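Local coordinates for arfgap-like finger domain containing protein (Cryptosporidium parvum Iowa II, PDB 2OWA) that probably acts as a GTPase-activating protein for ADP-ribosylation factors, through a zinc-finger ArfGAP domain that makes up most of this chain, at residues N36-D41 / R99-F104; A55-L60 / V90-G95; S64-M69 / K115-A120. All coordinates share one frame; numbering follows the deposited sequence.

Interaction 1 of 3, residues N36-D41 / R99-F104. With ZN (zinc ion), chain C.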
loop_
_atom_site.group_PDB
_atom_site.type_symbol
_atom_site.label_atom_id
_atom_site.label_comp_id
_atom_site.label_asym_id
_atom_site.label_seq_id
_atom_site.Cartn_x
_atom_site.Cartn_y
_atom_site.Cartn_z
ATOM N N ASN A 36 1.549 7.075 -7.586
ATOM C CA ASN A 36 1.647 5.605 -7.490
ATOM C C ASN A 36 2.515 4.957 -8.575
ATOM O O ASN A 36 2.590 3.728 -8.660
ATOM C CB ASN A 36 0.269 4.956 -7.490
ATOM C CG ASN A 36 -0.541 5.251 -6.227
ATOM O OD1 ASN A 36 0.012 5.511 -5.151
ATOM N ND2 ASN A 36 -1.860 5.162 -6.347
ATOM N N ARG A 37 3.178 5.785 -9.378
ATOM C CA ARG A 37 3.944 5.309 -10.548
ATOM C C ARG A 37 5.442 5.139 -10.276
ATOM O O ARG A 37 6.230 4.756 -11.132
ATOM C CB ARG A 37 3.669 6.217 -11.744
ATOM C CG ARG A 37 2.202 6.163 -12.161
ATOM C CD ARG A 37 2.015 6.698 -13.530
ATOM N NE ARG A 37 2.330 5.718 -14.581
ATOM C CZ ARG A 37 2.266 5.997 -15.881
ATOM N NH1 ARG A 37 1.908 7.218 -16.269
ATOM N NH2 ARG A 37 2.570 5.070 -16.789
ATOM N N THR A 38 5.810 5.372 -9.036
ATOM C CA THR A 38 7.143 5.096 -8.579
ATOM C C THR A 38 7.035 4.351 -7.220
ATOM O O THR A 38 6.150 4.634 -6.441
ATOM C CB THR A 38 7.889 6.423 -8.481
ATOM O OG1 THR A 38 9.199 6.201 -7.974
ATOM C CG2 THR A 38 7.173 7.385 -7.568
ATOM N N CYS A 39 7.907 3.381 -6.965
ATOM C CA CYS A 39 7.838 2.589 -5.715
ATOM C C CYS A 39 7.962 3.505 -4.496
ATOM O O CYS A 39 8.791 4.416 -4.486
ATOM C CB CYS A 39 8.944 1.554 -5.697
ATOM S SG CYS A 39 9.299 0.767 -4.136
ATOM N N PHE A 40 7.160 3.250 -3.470
ATOM C CA PHE A 40 7.189 4.077 -2.257
ATOM C C PHE A 40 8.572 4.063 -1.575
ATOM O O PHE A 40 8.980 5.070 -0.984
ATOM C CB PHE A 40 6.102 3.629 -1.251
ATOM C CG PHE A 40 5.927 4.578 -0.089
ATOM C CD1 PHE A 40 5.279 5.802 -0.265
ATOM C CD2 PHE A 40 6.390 4.243 1.171
ATOM C CE1 PHE A 40 5.119 6.707 0.811
ATOM C CE2 PHE A 40 6.220 5.156 2.266
ATOM C CZ PHE A 40 5.582 6.383 2.047
ATOM N N ASP A 41 9.272 2.931 -1.632
ATOM C CA ASP A 41 10.575 2.811 -0.946
ATOM C C ASP A 41 11.784 3.259 -1.775
ATOM O O ASP A 41 12.674 3.948 -1.247
ATOM C CB ASP A 41 10.824 1.369 -0.484
ATOM C CG ASP A 41 9.842 0.908 0.577
ATOM O OD1 ASP A 41 8.869 1.656 0.858
ATOM O OD2 ASP A 41 10.059 -0.210 1.119
ATOM N N ARG A 99 -0.540 10.421 -0.445
ATOM C CA ARG A 99 -0.985 10.610 0.937
ATOM C C ARG A 99 0.035 10.123 2.007
ATOM O O ARG A 99 0.248 10.812 3.026
ATOM C CB ARG A 99 -2.319 9.894 1.143
ATOM C CG ARG A 99 -2.966 10.234 2.462
ATOM C CD ARG A 99 -4.333 9.667 2.552
ATOM N NE ARG A 99 -5.098 10.310 3.623
ATOM C CZ ARG A 99 -6.374 10.026 3.903
ATOM N NH1 ARG A 99 -7.045 9.131 3.180
ATOM N NH2 ARG A 99 -6.982 10.661 4.901
ATOM N N ALA A 100 0.615 8.937 1.778
ATOM C CA ALA A 100 1.629 8.350 2.670
ATOM C C ALA A 100 2.942 9.179 2.724
ATOM O O ALA A 100 3.425 9.502 3.825
ATOM C CB ALA A 100 1.918 6.869 2.303
ATOM N N ARG A 101 3.474 9.551 1.553
ATOM C CA ARG A 101 4.639 10.440 1.454
ATOM C C ARG A 101 4.330 11.729 2.217
ATOM O O ARG A 101 5.151 12.194 2.981
ATOM C CB ARG A 101 4.978 10.799 -0.009
ATOM C CG ARG A 101 5.981 9.870 -0.663
ATOM C CD ARG A 101 5.918 10.008 -2.200
ATOM N NE ARG A 101 6.494 8.858 -2.875
ATOM C CZ ARG A 101 6.086 8.430 -4.066
ATOM N NH1 ARG A 101 5.113 9.094 -4.687
ATOM N NH2 ARG A 101 6.648 7.351 -4.635
ATOM N N ASN A 102 3.126 12.254 2.049
ATOM C CA ASN A 102 2.783 13.506 2.693
ATOM C C ASN A 102 2.806 13.345 4.204
ATOM O O ASN A 102 3.400 14.157 4.898
ATOM C CB ASN A 102 1.417 14.066 2.214
ATOM C CG ASN A 102 0.934 15.257 3.079
ATOM O OD1 ASN A 102 1.647 16.237 3.245
ATOM N ND2 ASN A 102 -0.266 15.155 3.633
ATOM N N TYR A 103 2.149 12.289 4.705
ATOM C CA TYR A 103 2.120 12.036 6.123
ATOM C C TYR A 103 3.532 11.829 6.711
ATOM O O TYR A 103 3.897 12.489 7.693
ATOM C CB TYR A 103 1.220 10.844 6.445
ATOM C CG TYR A 103 1.249 10.452 7.907
ATOM C CD1 TYR A 103 0.445 11.101 8.830
ATOM C CD2 TYR A 103 2.117 9.446 8.368
ATOM C CE1 TYR A 103 0.464 10.753 10.155
ATOM C CE2 TYR A 103 2.139 9.092 9.703
ATOM C CZ TYR A 103 1.317 9.757 10.581
ATOM O OH TYR A 103 1.327 9.430 11.890
ATOM N N PHE A 104 4.288 10.925 6.109
ATOM C CA PHE A 104 5.642 10.566 6.591
ATOM C C PHE A 104 6.673 11.702 6.511
ATOM O O PHE A 104 7.415 11.897 7.466
ATOM C CB PHE A 104 6.159 9.234 5.983
ATOM C CG PHE A 104 5.454 8.009 6.536
ATOM C CD1 PHE A 104 5.510 7.720 7.905
ATOM C CD2 PHE A 104 4.728 7.148 5.687
ATOM C CE1 PHE A 104 4.834 6.600 8.440
ATOM C CE2 PHE A 104 4.066 6.028 6.179
ATOM C CZ PHE A 104 4.105 5.752 7.576
HETATM ZN ZN ZN C . 11.338 -0.468 -4.511
HETATM O O HOH W 1 8.900 7.618 -1.784
#

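Interaction 2 of 3, residues A55-L60 / V90-G95. With ZN (zinc ion), chain C.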
loop_
_atom_site.group_PDB
_atom_site.type_symbol
_atom_site.label_atom_id
_atom_site.label_comp_id
_atom_site.label_asym_id
_atom_site.label_seq_id
_atom_site.Cartn_x
_atom_site.Cartn_y
_atom_site.Cartn_z
ATOM N N ALA A 55 -1.265 1.291 2.610
ATOM C CA ALA A 55 -1.800 1.515 1.264
ATOM C C ALA A 55 -0.764 2.168 0.352
ATOM O O ALA A 55 -1.031 3.178 -0.283
ATOM C CB ALA A 55 -3.089 2.354 1.320
ATOM N N VAL A 56 0.438 1.598 0.292
ATOM C CA VAL A 56 1.449 2.089 -0.633
ATOM C C VAL A 56 1.743 1.023 -1.706
ATOM O O VAL A 56 1.635 -0.171 -1.442
ATOM C CB VAL A 56 2.747 2.531 0.075
ATOM C CG1 VAL A 56 2.476 3.810 0.982
ATOM C CG2 VAL A 56 3.307 1.386 0.901
ATOM N N PHE A 57 2.115 1.480 -2.897
ATOM C CA PHE A 57 2.637 0.601 -3.967
ATOM C C PHE A 57 4.161 0.560 -3.973
ATOM O O PHE A 57 4.810 1.607 -3.862
ATOM C CB PHE A 57 2.167 1.057 -5.340
ATOM C CG PHE A 57 0.711 0.933 -5.528
ATOM C CD1 PHE A 57 0.167 -0.237 -6.028
ATOM C CD2 PHE A 57 -0.140 1.998 -5.180
ATOM C CE1 PHE A 57 -1.239 -0.359 -6.191
ATOM C CE2 PHE A 57 -1.510 1.894 -5.337
ATOM C CZ PHE A 57 -2.066 0.725 -5.864
ATOM N N ILE A 58 4.704 -0.644 -4.138
ATOM C CA ILE A 58 6.154 -0.911 -4.004
ATOM C C ILE A 58 6.579 -1.900 -5.101
ATOM O O ILE A 58 5.739 -2.616 -5.598
ATOM C CB ILE A 58 6.494 -1.493 -2.600
ATOM C CG1 ILE A 58 5.645 -2.753 -2.268
ATOM C CG2 ILE A 58 6.405 -0.361 -1.506
ATOM C CD1 ILE A 58 5.997 -3.390 -0.920
ATOM N N CYS A 59 7.870 -1.964 -5.444
ATOM C CA CYS A 59 8.326 -2.813 -6.522
ATOM C C CYS A 59 8.559 -4.250 -6.046
ATOM O O CYS A 59 8.522 -4.547 -4.846
ATOM C CB CYS A 59 9.605 -2.242 -7.183
ATOM S SG CYS A 59 11.095 -2.171 -6.102
ATOM N N LEU A 60 8.829 -5.127 -7.005
ATOM C CA LEU A 60 9.070 -6.540 -6.753
ATOM C C LEU A 60 10.261 -6.753 -5.817
ATOM O O LEU A 60 10.260 -7.688 -5.009
ATOM C CB LEU A 60 9.194 -7.313 -8.092
ATOM C CG LEU A 60 10.189 -6.900 -9.198
ATOM C CD1 LEU A 60 11.611 -7.209 -8.775
ATOM C CD2 LEU A 60 9.903 -7.588 -10.561
ATOM N N VAL A 90 -10.993 -0.352 -1.339
ATOM C CA VAL A 90 -11.352 0.997 -0.844
ATOM C C VAL A 90 -10.145 1.599 -0.135
ATOM O O VAL A 90 -9.856 2.800 -0.278
ATOM C CB VAL A 90 -12.525 0.934 0.136
ATOM C CG1 VAL A 90 -12.808 2.356 0.759
ATOM C CG2 VAL A 90 -13.773 0.312 -0.556
ATOM N N ARG A 91 -9.454 0.764 0.647
ATOM C CA ARG A 91 -8.293 1.189 1.422
ATOM C C ARG A 91 -7.185 1.698 0.515
ATOM O O ARG A 91 -6.631 2.758 0.767
ATOM C CB ARG A 91 -7.759 0.065 2.351
ATOM C CG ARG A 91 -6.503 0.490 3.130
ATOM C CD ARG A 91 -5.990 -0.619 4.022
ATOM N NE ARG A 91 -5.021 -0.173 5.021
ATOM C CZ ARG A 91 -5.346 0.190 6.263
ATOM N NH1 ARG A 91 -6.614 0.162 6.660
ATOM N NH2 ARG A 91 -4.408 0.551 7.128
ATOM N N MET A 92 -6.886 0.962 -0.557
ATOM C CA MET A 92 -5.932 1.397 -1.542
ATOM C C MET A 92 -6.349 2.705 -2.237
ATOM O O MET A 92 -5.514 3.522 -2.589
ATOM C CB MET A 92 -5.712 0.280 -2.574
ATOM C CG MET A 92 -4.927 -0.937 -2.049
ATOM S SD MET A 92 -3.435 -0.635 -1.088
ATOM C CE MET A 92 -2.392 0.160 -2.291
ATOM N N ASP A 93 -7.658 2.878 -2.396
ATOM C CA ASP A 93 -8.241 3.999 -3.099
ATOM C C ASP A 93 -8.087 5.271 -2.264
ATOM O O ASP A 93 -7.699 6.321 -2.806
ATOM C CB ASP A 93 -9.722 3.720 -3.389
ATOM C CG ASP A 93 -10.320 4.689 -4.427
ATOM O OD1 ASP A 93 -9.613 5.616 -4.899
ATOM O OD2 ASP A 93 -11.527 4.517 -4.757
ATOM N N ILE A 94 -8.344 5.178 -0.957
ATOM C CA ILE A 94 -8.207 6.371 -0.071
ATOM C C ILE A 94 -6.770 6.651 0.373
ATOM O O ILE A 94 -6.469 7.757 0.867
ATOM C CB ILE A 94 -9.151 6.329 1.158
ATOM C CG1 ILE A 94 -8.845 5.122 2.053
ATOM C CG2 ILE A 94 -10.613 6.328 0.735
ATOM C CD1 ILE A 94 -8.092 5.460 3.266
ATOM N N GLY A 95 -5.897 5.656 0.197
ATOM C CA GLY A 95 -4.485 5.802 0.500
ATOM C C GLY A 95 -3.682 6.244 -0.717
ATOM O O GLY A 95 -3.964 7.265 -1.346
HETATM ZN ZN ZN C . 11.338 -0.468 -4.511
#

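Interaction 3 of 3, residues S64-M69 / K115-A120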
loop_
_atom_site.group_PDB
_atom_site.type_symbol
_atom_site.label_atom_id
_atom_site.label_comp_id
_atom_site.label_asym_id
_atom_site.label_seq_id
_atom_site.Cartn_x
_atom_site.Cartn_y
_atom_site.Cartn_z
ATOM N N SER A 64 9.815 -8.093 -1.559
ATOM C CA SER A 64 10.536 -9.169 -0.866
ATOM C C SER A 64 10.968 -8.757 0.500
ATOM O O SER A 64 10.716 -9.485 1.444
ATOM C CB SER A 64 11.756 -9.689 -1.652
ATOM O OG SER A 64 11.338 -10.304 -2.852
ATOM N N ASP A 65 11.642 -7.614 0.612
ATOM C CA ASP A 65 12.006 -7.067 1.936
ATOM C C ASP A 65 10.829 -6.957 2.883
ATOM O O ASP A 65 10.926 -7.372 4.041
ATOM C CB ASP A 65 12.721 -5.717 1.828
ATOM C CG ASP A 65 14.012 -5.792 0.984
ATOM O OD1 ASP A 65 14.658 -6.867 0.913
ATOM O OD2 ASP A 65 14.343 -4.774 0.345
ATOM N N HIS A 66 9.728 -6.373 2.410
ATOM C CA HIS A 66 8.501 -6.283 3.206
ATOM C C HIS A 66 7.954 -7.648 3.627
ATOM O O HIS A 66 7.438 -7.784 4.716
ATOM C CB HIS A 66 7.406 -5.541 2.448
ATOM C CG HIS A 66 7.582 -4.060 2.440
ATOM N ND1 HIS A 66 6.703 -3.207 3.067
ATOM C CD2 HIS A 66 8.543 -3.279 1.892
ATOM C CE1 HIS A 66 7.098 -1.960 2.895
ATOM N NE2 HIS A 66 8.219 -1.980 2.188
ATOM N N ARG A 67 8.053 -8.635 2.745
ATOM C CA ARG A 67 7.537 -9.980 3.021
ATOM C C ARG A 67 8.297 -10.684 4.165
ATOM O O ARG A 67 7.750 -11.578 4.818
ATOM C CB ARG A 67 7.524 -10.847 1.735
ATOM C CG ARG A 67 6.367 -10.528 0.756
ATOM C CD ARG A 67 6.244 -11.548 -0.411
ATOM N NE ARG A 67 7.418 -11.564 -1.296
ATOM C CZ ARG A 67 7.567 -10.850 -2.426
ATOM N NH1 ARG A 67 6.627 -10.021 -2.856
ATOM N NH2 ARG A 67 8.682 -10.952 -3.141
ATOM N N LYS A 68 9.545 -10.281 4.394
ATOM C CA LYS A 68 10.340 -10.779 5.526
ATOM C C LYS A 68 10.017 -10.128 6.869
ATOM O O LYS A 68 10.522 -10.552 7.892
ATOM C CB LYS A 68 11.829 -10.571 5.275
ATOM C CG LYS A 68 12.391 -11.174 4.009
ATOM C CD LYS A 68 13.853 -10.701 3.875
ATOM C CE LYS A 68 14.319 -10.691 2.425
ATOM N NZ LYS A 68 14.046 -12.003 1.764
ATOM N N MET A 69 9.211 -9.078 6.875
ATOM C CA MET A 69 8.949 -8.347 8.110
ATOM C C MET A 69 7.787 -8.912 8.926
ATOM O O MET A 69 7.779 -8.786 10.152
ATOM C CB MET A 69 8.671 -6.885 7.800
ATOM C CG MET A 69 9.842 -6.186 7.147
ATOM S SD MET A 69 9.543 -4.449 6.779
ATOM C CE MET A 69 7.994 -4.448 5.973
ATOM N N LYS A 115 13.479 3.919 1.954
ATOM C CA LYS A 115 14.297 2.792 1.549
ATOM C C LYS A 115 14.597 1.839 2.704
ATOM O O LYS A 115 14.715 0.665 2.491
ATOM C CB LYS A 115 15.624 3.260 0.918
ATOM C CG LYS A 115 16.252 2.179 0.093
ATOM N N THR A 116 14.745 2.346 3.925
ATOM C CA THR A 116 15.123 1.473 5.035
ATOM C C THR A 116 13.922 0.792 5.692
ATOM O O THR A 116 14.099 -0.056 6.597
ATOM C CB THR A 116 15.869 2.247 6.130
ATOM O OG1 THR A 116 15.001 3.247 6.648
ATOM C CG2 THR A 116 17.163 2.893 5.573
ATOM N N LYS A 117 12.725 1.230 5.290
ATOM C CA LYS A 117 11.437 0.755 5.835
ATOM C C LYS A 117 11.312 1.021 7.354
ATOM O O LYS A 117 10.473 0.420 8.037
ATOM C CB LYS A 117 11.211 -0.731 5.510
ATOM C CG LYS A 117 11.265 -1.089 4.021
ATOM C CD LYS A 117 12.603 -1.767 3.597
ATOM C CE LYS A 117 12.613 -2.132 2.110
ATOM N NZ LYS A 117 12.549 -0.919 1.189
ATOM N N GLU A 118 12.130 1.935 7.863
ATOM C CA GLU A 118 11.979 2.414 9.250
ATOM C C GLU A 118 10.549 2.875 9.483
ATOM O O GLU A 118 10.002 2.582 10.531
ATOM C CB GLU A 118 12.980 3.494 9.613
ATOM C CG GLU A 118 12.851 4.071 11.090
ATOM C CD GLU A 118 13.952 5.134 11.432
ATOM O OE1 GLU A 118 15.062 4.760 11.830
ATOM O OE2 GLU A 118 13.692 6.358 11.315
ATOM N N TYR A 119 9.927 3.543 8.512
ATOM C CA TYR A 119 8.523 3.968 8.668
ATOM C C TYR A 119 7.583 2.811 9.024
ATOM O O TYR A 119 6.704 2.993 9.822
ATOM C CB TYR A 119 7.989 4.734 7.438
ATOM C CG TYR A 119 7.786 3.835 6.234
ATOM C CD1 TYR A 119 6.573 3.197 6.013
ATOM C CD2 TYR A 119 8.837 3.607 5.331
ATOM C CE1 TYR A 119 6.388 2.348 4.890
ATOM C CE2 TYR A 119 8.671 2.765 4.193
ATOM C CZ TYR A 119 7.435 2.117 4.000
ATOM O OH TYR A 119 7.232 1.293 2.886
ATOM N N ALA A 120 7.771 1.646 8.402
ATOM C CA ALA A 120 6.898 0.504 8.568
ATOM C C ALA A 120 6.855 0.007 10.016
ATOM O O ALA A 120 5.798 -0.437 10.464
ATOM C CB ALA A 120 7.294 -0.653 7.624
#

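Interaction 1 of 3, residues N36-D41 / R99-F104
Phe40 and Arg101 carry most of this contact, in which the first half of the Cys4 zinc finger of an ArfGAP domain lies against helix 97-107. Residues 36-41 belong to the loop that brings in the first CxxC pair: Cys39 SG binds the zinc ion at 2.4 Å, alongside Cys42, Cys59 and Cys62, and it also accepts a weak hydrogen bond from the backbone N of Asp41. Phe40, next to that ligand, sends its side chain to the helix.

The apolar part is the end of the Phe40 ring. Its CG stands anti to the backbone N (chi1 -170°), and from there the ring reaches the helix with its CE1 and CZ corner. CE1 lies 3.5 Å from Ala100 CB, while the backbone N of Arg101 sits at the ring edge, in its plane, 3.4 Å from the same CE1. One turn further on, Phe104 offers CD2 to Phe40 CZ at 3.8 Å, the two side chains crossing at about a right angle. Val56 of strand 56-58 touches both Phe40 and Ala100.

The polar part belongs to Arg101. Its chain is extended from CG to NE and runs past Phe40 in the opposite direction, with the guanidinium turned only 20° from the ring plane. NH1 makes a salt bridge with Glu35, just before residues 36-41, and NH2 gives a weak hydrogen bond to Thr38 O at 3.3 Å (N-H...O angle 129°). Thr38 OG1 is bonded to Glu43 O. A water completes the grip: it donates to Phe40 O at 2.7 Å and, lying in the guanidinium plane, accepts from Arg101 NE at 2.9 Å.

Interaction 2 of 3, residues A55-L60 / V90-G95
At the buried centre of the ArfGAP domain, where the edge strand 56-58 of the small antiparallel sheet meets the end of helix 86-94, Ala55 and Phe57 pack on Met92 and the helix backbone. Ala55 comes in just before the strand, at a G1 beta bulge in which Ala55 and Val56 both face Ser51. Here Ala55 CA is 5.0 Å from Met92 CA.

Ala55 CB points into the helix and rests on its backbone, 3.6 Å from Arg91 O and 3.8 Å from Gly95 CA. Gly95 is the first residue to leave the helical conformation, and having no side chain it lets the methyl come this close. Met92 meets the same alanine with its sulfur, SD lying 3.6 Å from Ala55 CA.

The Met92 chain then bends at both chi2 (-46°) and chi3 (-64°), the second bend carrying CE over a face of the Phe57 ring. The methyl stands 3.9 Å from the ring centroid and 24° off the normal, a CH-pi contact displaced toward the CE2 and CZ rim. Phe27, Val30 and Arg31 of helix 20-32 also touch Phe57, and Leu50 of strand 49-51 touches Met92. Arg91 adds little to the contact itself; its guanidinium reaches a salt bridge with Asp133.

Two residues beyond Phe57 the strand delivers Cys59, whose SG binds the zinc ion at 2.3 Å. An edge strand that leads into the second CxxC pair of the Cys4 zinc finger and packs on a helix of the surrounding domain fits the ArfGAP fold.

Interaction 3 of 3, residues S64-M69 / K115-A120
Lys117 lies across Asp65, its CE 3.6 Å from Asp65 CB, and the two side chains cross at about a right angle. The lysine chain bends at chi2 (103°), which places CD, and at chi4 (65°), which places NZ. The charges stay further apart, Asp65 OD2 to Lys117 NZ being 4.3 Å, beyond a salt bridge. Nearer its root the lysine meets His66, CG lying 3.7 Å from His66 NE2. Tyr119 comes to the edge of the imidazole, its OH in the ring plane and 3.3 Å from His66 CE1. Met69 CE lies 4.2 Å from Ala120 CB.

Asp41, from the zinc-finger loop, orders these groups from the next shell. Its OD2 takes a salt bridge from Lys117 NZ and a hydrogen bond with His66 NE2; its OD1 pairs with Tyr119 OH. These three partners would probably favour an ionised Asp41. The ammonium also donates to Lys115 O at 3.0 Å, from 45° out of the carbonyl plane. Ser74 OG at ND1 and Asp41 at NE2 together hold the turn of the imidazole.

The contact joins the end of helix 60-67, whose first turn carries Cys62, with Cys59 at its N-cap, to the start of helix 118-121. Val76 of strand 76-78 touches His66; Tyr119 meets Phe40 of the zinc-finger loop edge-to-face and also touches Phe104 of helix 97-107.

How the interactions relate
The zinc ion joins interactions 1 and 2 directly, since each contributes one cysteine ligand. Their backbones are also tied beside it, Phe40 N to Phe57 O at 2.9 Å, and the consecutive helices 86-94 and 97-107 meet where Arg99 NH1 reaches Ile94 O at 2.8 Å. The centres of these two contacts lie about 9 Å apart. Interaction 3 is more peripheral, about 14 and 15 Å from the other two, centre to centre. Asp41 links it to interaction 1, with OD2 2.6 Å from Lys117 NZ, and Ile58 CD1 packs 3.8 Å from His66 CG to link it to interaction 2. The nearest atom of the Lys117 side chain is about 6 Å from the zinc ion.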